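Local coordinates for protein histidine kinase (PDB 6NB0) that probably acts as a phosphorelay sensor kinase, using ATP to phosphorylate a histidine residue of a protein, at residues Ala127-Pro132 / Asp170-Arg175; Ala152-Val157 / Leu226-Glu231. All blocks are in the same frame, centred on the assembly; numbering follows the deposited sequence. Where two conformers were deposited one is given.

From the N terminus the chain runs through helices 44-68, 70-77 and 109-125 and then enters residues 127-132, the first side of contact 1. Strand 131-134 leads straight into helix 135-154, whose last turn opens contact 2; strands 157-161 and 168-171 follow, and residues 170-175 close the loop of contact 1. Helix 173-189 and strands 196-204 and 207-214 come next before residues 226-231 close contact 2. The two loops therefore cross, the segments alternating along the chain. Contact 1 pairs strands 131-134 and 168-171 and brings residues 129-130 against the N-terminal end of helix 173-189; contact 2 ties the end of helix 135-154 to the loop before helix 232-238. They lie about 29 Å apart, centre to centre.

Contact 1: Ala127-Pro132 / Asp170-Arg175; sequences ALKRAP and DGDRER
A131 and G171 form an antiparallel hydrogen-bonded pair: A131 N donates to G171 O at 2.9 Å, and G171 N returns a longer bond to A131 O at 3.3 Å. Next to them, P132 and D170 make a non-hydrogen-bonded pair whose side chains lie side by side, pointing the same way. Before the bridge, R130 CA adds a CA-H...O contact to G171 O. This is a two-stranded antiparallel sheet of strands 131-134 and 168-171, distant in the chain, which in the histidine kinase fold joins the segment after helix 109-125 to the start of helix 173-189. D172 caps that helix, its OD1 accepting from R175 N at 3.2 Å from above the carboxylate plane. With CG anti to the backbone N (chi1 -176°), the D172 carboxylate stands beside K129 and R130. One water links K129 NZ to D172 OD1, 2.7 Å from each; a second water accepts from K129 N, more weakly from R130 NH1, and lies 2.7 Å from D172 OD2. The R130 chain bends at chi2, crosses D172 at about a right angle, and carries NH1 back to K129 O, 3.0 Å away and within the guanidinium plane. NH1 lies 4.0 Å from D172 OD2, a long salt bridge, while NH2 is bonded to L126 O. The backbone N of D172 donates to H261 NE2, next to the helix start.

Contact 2: Ala152-Val157 / Leu226-Glu231; sequences ARRGIV and LPHVLE
R154 reaches P227 with its guanidinium end: NH1 donates to P227 O at 2.9 Å, arriving nearly in line with the C=O bond (173°), the oxygen lying 20° out of the guanidinium plane. L226 meets the same group from one face, its CD1 3.4 Å above the plane and offset toward the rim, and the two side chains cross at about a right angle. Bends at chi2 and chi3 fold the R154 chain so that its CD also packs on the proline ring, 3.7 Å from P227 CD. R153 adds a second aliphatic surface, with CD 3.7 Å from P227 CB, while its NH2 bonds to E148 O. Beyond this first shell, E189 at the end of helix 173-189 organises the polar side: its OE1 forms a salt bridge with R154 NH1 and a hydrogen bond with H228 ND1, and its OE2 takes the backbone N of V229 and L230. S191 O accepts from R154 NH2, and H228 NE2 donates to D223 O. On the helix side, G155, just past helix 135-154, closes it in a Schellman motif, its positive phi turning the chain toward strand 157-161. In the buried R154, NH1 thus serves both P227 O and the E189 carboxylate, and both ring nitrogens of H228 face acceptors, consistent with a doubly protonated, positively charged H228 stabilised by E189.

Contact 1: Ala127-Pro132 / Asp170-Arg175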
loop_
_atom_site.group_PDB
_atom_site.type_symbol
_atom_site.label_atom_id
_atom_site.label_comp_id
_atom_site.label_asym_id
_atom_site.label_seq_id
_atom_site.Cartn_x
_atom_site.Cartn_y
_atom_site.Cartn_z
ATOM N N ALA A 127 9.495 -12.413 -6.169
ATOM C CA ALA A 127 10.095 -13.586 -6.787
ATOM C C ALA A 127 10.133 -14.785 -5.858
ATOM O O ALA A 127 10.569 -15.863 -6.273
ATOM C CB ALA A 127 11.517 -13.265 -7.260
ATOM N N LEU A 128 9.673 -14.632 -4.622
ATOM C CA LEU A 128 9.978 -15.594 -3.575
ATOM C C LEU A 128 8.917 -16.669 -3.421
ATOM O O LEU A 128 9.235 -17.761 -2.938
ATOM C CB LEU A 128 10.173 -14.873 -2.235
ATOM N N LYS A 129 7.678 -16.403 -3.831
ATOM C CA LYS A 129 6.579 -17.339 -3.608
ATOM C C LYS A 129 6.047 -17.815 -4.954
ATOM O O LYS A 129 5.316 -17.093 -5.612
ATOM C CB LYS A 129 5.475 -16.683 -2.781
ATOM C CG LYS A 129 5.960 -16.119 -1.456
ATOM C CD LYS A 129 4.961 -15.124 -0.870
ATOM C CE LYS A 129 3.714 -15.810 -0.348
ATOM N NZ LYS A 129 2.699 -14.807 0.076
ATOM N N ARG A 130 6.435 -19.009 -5.388
ATOM C CA ARG A 130 5.832 -19.679 -6.534
ATOM C C ARG A 130 5.306 -21.021 -6.053
ATOM O O ARG A 130 6.024 -21.738 -5.361
ATOM C CB ARG A 130 6.851 -19.898 -7.658
ATOM C CG ARG A 130 7.531 -18.638 -8.156
ATOM C CD ARG A 130 6.567 -17.785 -8.951
ATOM N NE ARG A 130 7.206 -16.579 -9.459
ATOM C CZ ARG A 130 7.367 -15.461 -8.761
ATOM N NH1 ARG A 130 6.935 -15.386 -7.510
ATOM N NH2 ARG A 130 7.959 -14.413 -9.318
ATOM N N ALA A 131 4.062 -21.354 -6.392
ATOM C CA ALA A 131 3.520 -22.656 -6.028
ATOM C C ALA A 131 2.389 -22.990 -6.998
ATOM O O ALA A 131 1.699 -22.083 -7.466
ATOM C CB ALA A 131 3.008 -22.693 -4.579
ATOM N N PRO A 132 2.200 -24.273 -7.317
ATOM C CA PRO A 132 1.196 -24.619 -8.341
ATOM C C PRO A 132 -0.212 -24.369 -7.827
ATOM O O PRO A 132 -0.521 -24.639 -6.666
ATOM C CB PRO A 132 1.448 -26.115 -8.607
ATOM C CG PRO A 132 2.245 -26.612 -7.477
ATOM C CD PRO A 132 2.972 -25.431 -6.854
ATOM N N ASP A 170 2.467 -22.708 -12.003
ATOM C CA ASP A 170 3.403 -22.530 -10.890
ATOM C C ASP A 170 3.657 -21.029 -10.793
ATOM O O ASP A 170 4.507 -20.477 -11.482
ATOM C CB ASP A 170 4.683 -23.318 -11.131
ATOM C CG ASP A 170 5.665 -23.223 -9.960
ATOM O OD1 ASP A 170 5.220 -22.984 -8.816
ATOM O OD2 ASP A 170 6.883 -23.372 -10.196
ATOM N N GLY A 171 2.896 -20.351 -9.942
ATOM C CA GLY A 171 2.979 -18.908 -9.871
ATOM C C GLY A 171 2.732 -18.408 -8.464
ATOM O O GLY A 171 2.475 -19.177 -7.534
ATOM N N ASP A 172 2.814 -17.091 -8.314
ATOM C CA ASP A 172 2.546 -16.454 -7.023
ATOM C C ASP A 172 1.053 -16.160 -7.027
ATOM O O ASP A 172 0.611 -15.143 -7.559
ATOM C CB ASP A 172 3.386 -15.194 -6.862
ATOM C CG ASP A 172 3.229 -14.544 -5.501
ATOM O OD1 ASP A 172 2.136 -14.609 -4.917
ATOM O OD2 ASP A 172 4.207 -13.944 -5.018
ATOM N N ARG A 173 0.252 -17.094 -6.498
ATOM C CA ARG A 173 -1.189 -16.998 -6.736
ATOM C C ARG A 173 -1.747 -15.693 -6.190
ATOM O O ARG A 173 -2.571 -15.047 -6.840
ATOM C CB ARG A 173 -1.947 -18.171 -6.113
ATOM C CG ARG A 173 -3.441 -18.156 -6.486
ATOM C CD ARG A 173 -4.229 -19.245 -5.735
ATOM N NE ARG A 173 -5.591 -19.367 -6.274
ATOM C CZ ARG A 173 -6.613 -18.584 -5.939
ATOM N NH1 ARG A 173 -6.449 -17.593 -5.058
ATOM N NH2 ARG A 173 -7.798 -18.780 -6.488
ATOM N N GLU A 174 -1.304 -15.290 -4.997
ATOM C CA GLU A 174 -1.880 -14.083 -4.402
ATOM C C GLU A 174 -1.554 -12.844 -5.238
ATOM O O GLU A 174 -2.418 -11.985 -5.435
ATOM C CB GLU A 174 -1.400 -13.924 -2.962
ATOM C CG GLU A 174 -2.162 -12.858 -2.151
ATOM C CD GLU A 174 -1.896 -11.410 -2.598
ATOM O OE1 GLU A 174 -0.723 -11.026 -2.784
ATOM O OE2 GLU A 174 -2.872 -10.655 -2.775
ATOM N N ARG A 175 -0.312 -12.712 -5.721
ATOM C CA ARG A 175 0.019 -11.547 -6.556
ATOM C C ARG A 175 -0.707 -11.587 -7.898
ATOM O O ARG A 175 -1.151 -10.551 -8.399
ATOM C CB ARG A 175 1.533 -11.470 -6.792
ATOM C CG ARG A 175 2.350 -11.227 -5.535
ATOM C CD ARG A 175 2.018 -9.927 -4.840
ATOM N NE ARG A 175 3.068 -9.594 -3.878
ATOM C CZ ARG A 175 2.980 -8.655 -2.935
ATOM N NH1 ARG A 175 4.016 -8.445 -2.126
ATOM N NH2 ARG A 175 1.865 -7.941 -2.779
HETATM O O HOH W 1 2.133 -13.883 -2.346
HETATM O O HOH W 2 6.857 -14.249 -5.010
#

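Contact 2: Ala152-Val157 / Leu226-Glu231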
loop_
_atom_site.group_PDB
_atom_site.type_symbol
_atom_site.label_atom_id
_atom_site.label_comp_id
_atom_site.label_asym_id
_atom_site.label_seq_id
_atom_site.Cartn_x
_atom_site.Cartn_y
_atom_site.Cartn_z
ATOM N N ALA A 152 -21.306 -4.758 -9.954
ATOM C CA ALA A 152 -22.755 -4.801 -9.739
ATOM C C ALA A 152 -23.299 -3.419 -9.380
ATOM O O ALA A 152 -24.326 -2.985 -9.917
ATOM C CB ALA A 152 -23.103 -5.823 -8.654
ATOM N N ARG A 153 -22.607 -2.686 -8.507
ATOM C CA ARG A 153 -23.133 -1.392 -8.103
ATOM C C ARG A 153 -22.912 -0.306 -9.154
ATOM O O ARG A 153 -23.475 0.786 -9.016
ATOM C CB ARG A 153 -22.535 -0.943 -6.754
ATOM C CG ARG A 153 -21.089 -0.443 -6.830
ATOM C CD ARG A 153 -20.505 -0.322 -5.407
ATOM N NE ARG A 153 -20.273 -1.647 -4.816
ATOM C CZ ARG A 153 -20.138 -1.869 -3.510
ATOM N NH1 ARG A 153 -20.207 -0.851 -2.653
ATOM N NH2 ARG A 153 -19.941 -3.107 -3.061
ATOM N N ARG A 154 -22.145 -0.587 -10.202
ATOM C CA ARG A 154 -21.988 0.315 -11.338
ATOM C C ARG A 154 -22.794 -0.122 -12.557
ATOM O O ARG A 154 -22.731 0.542 -13.607
ATOM C CB ARG A 154 -20.500 0.430 -11.708
ATOM C CG ARG A 154 -19.645 1.196 -10.701
ATOM C CD ARG A 154 -19.769 2.705 -10.953
ATOM N NE ARG A 154 -19.170 3.044 -12.236
ATOM C CZ ARG A 154 -17.892 3.391 -12.393
ATOM N NH1 ARG A 154 -17.104 3.483 -11.327
ATOM N NH2 ARG A 154 -17.406 3.641 -13.612
ATOM N N GLY A 155 -23.553 -1.217 -12.451
ATOM C CA GLY A 155 -24.349 -1.656 -13.584
ATOM C C GLY A 155 -23.535 -2.240 -14.720
ATOM O O GLY A 155 -24.010 -2.284 -15.860
ATOM N N ILE A 156 -22.342 -2.729 -14.433
ATOM C CA ILE A 156 -21.433 -3.282 -15.446
ATOM C C ILE A 156 -21.577 -4.794 -15.458
ATOM O O ILE A 156 -21.541 -5.437 -14.398
ATOM C CB ILE A 156 -19.977 -2.868 -15.167
ATOM C CG1 ILE A 156 -19.846 -1.347 -14.975
ATOM C CG2 ILE A 156 -19.030 -3.380 -16.260
ATOM C CD1 ILE A 156 -20.481 -0.541 -16.059
ATOM N N VAL A 157 -21.732 -5.368 -16.653
ATOM C CA VAL A 157 -21.811 -6.818 -16.814
ATOM C C VAL A 157 -20.390 -7.336 -16.985
ATOM O O VAL A 157 -19.626 -6.802 -17.799
ATOM C CB VAL A 157 -22.696 -7.189 -18.020
ATOM C CG1 VAL A 157 -22.694 -8.702 -18.264
ATOM C CG2 VAL A 157 -24.139 -6.679 -17.793
ATOM N N LEU A 226 -20.725 8.383 -9.291
ATOM C CA LEU A 226 -20.631 6.936 -9.420
ATOM C C LEU A 226 -19.852 6.350 -8.255
ATOM O O LEU A 226 -18.908 6.984 -7.774
ATOM C CB LEU A 226 -19.925 6.540 -10.733
ATOM C CG LEU A 226 -20.542 7.070 -12.035
ATOM C CD1 LEU A 226 -19.766 6.546 -13.251
ATOM C CD2 LEU A 226 -22.035 6.724 -12.146
ATOM N N PRO A 227 -20.219 5.159 -7.776
ATOM C CA PRO A 227 -19.380 4.485 -6.771
ATOM C C PRO A 227 -17.998 4.213 -7.343
ATOM O O PRO A 227 -17.826 4.038 -8.549
ATOM C CB PRO A 227 -20.125 3.174 -6.480
ATOM C CG PRO A 227 -21.530 3.376 -7.010
ATOM C CD PRO A 227 -21.463 4.423 -8.090
ATOM N N HIS A 228 -17.005 4.159 -6.458
ATOM C CA HIS A 228 -15.642 3.869 -6.885
ATOM C C HIS A 228 -14.966 2.975 -5.864
ATOM O O HIS A 228 -15.349 2.943 -4.694
ATOM C CB HIS A 228 -14.830 5.164 -7.042
ATOM C CG HIS A 228 -15.341 6.058 -8.125
ATOM N ND1 HIS A 228 -15.187 5.764 -9.462
ATOM C CD2 HIS A 228 -15.996 7.239 -8.070
ATOM C CE1 HIS A 228 -15.730 6.732 -10.185
ATOM N NE2 HIS A 228 -16.232 7.633 -9.363
ATOM N N VAL A 229 -13.938 2.259 -6.317
ATOM C CA VAL A 229 -13.062 1.486 -5.444
ATOM C C VAL A 229 -11.638 2.050 -5.443
ATOM O O VAL A 229 -11.016 2.180 -4.387
ATOM C CB VAL A 229 -13.067 -0.004 -5.867
ATOM C CG1 VAL A 229 -11.968 -0.783 -5.183
ATOM C CG2 VAL A 229 -14.418 -0.657 -5.565
ATOM N N LEU A 230 -11.118 2.397 -6.618
ATOM C CA LEU A 230 -9.740 2.884 -6.691
ATOM C C LEU A 230 -9.627 4.305 -6.121
ATOM O O LEU A 230 -10.594 5.068 -6.068
ATOM C CB LEU A 230 -9.239 2.827 -8.144
ATOM C CG LEU A 230 -9.290 1.431 -8.793
ATOM C CD1 LEU A 230 -8.804 1.450 -10.263
ATOM C CD2 LEU A 230 -8.467 0.370 -7.978
ATOM N N GLU A 231 -8.412 4.665 -5.715
ATOM C CA GLU A 231 -8.180 5.971 -5.099
ATOM C C GLU A 231 -8.559 7.107 -6.038
ATOM O O GLU A 231 -8.334 7.038 -7.249
ATOM C CB GLU A 231 -6.713 6.134 -4.709
ATOM C CG GLU A 231 -6.244 5.344 -3.512
ATOM C CD GLU A 231 -4.755 5.570 -3.279
ATOM O OE1 GLU A 231 -3.967 5.344 -4.240
ATOM O OE2 GLU A 231 -4.380 5.985 -2.161
#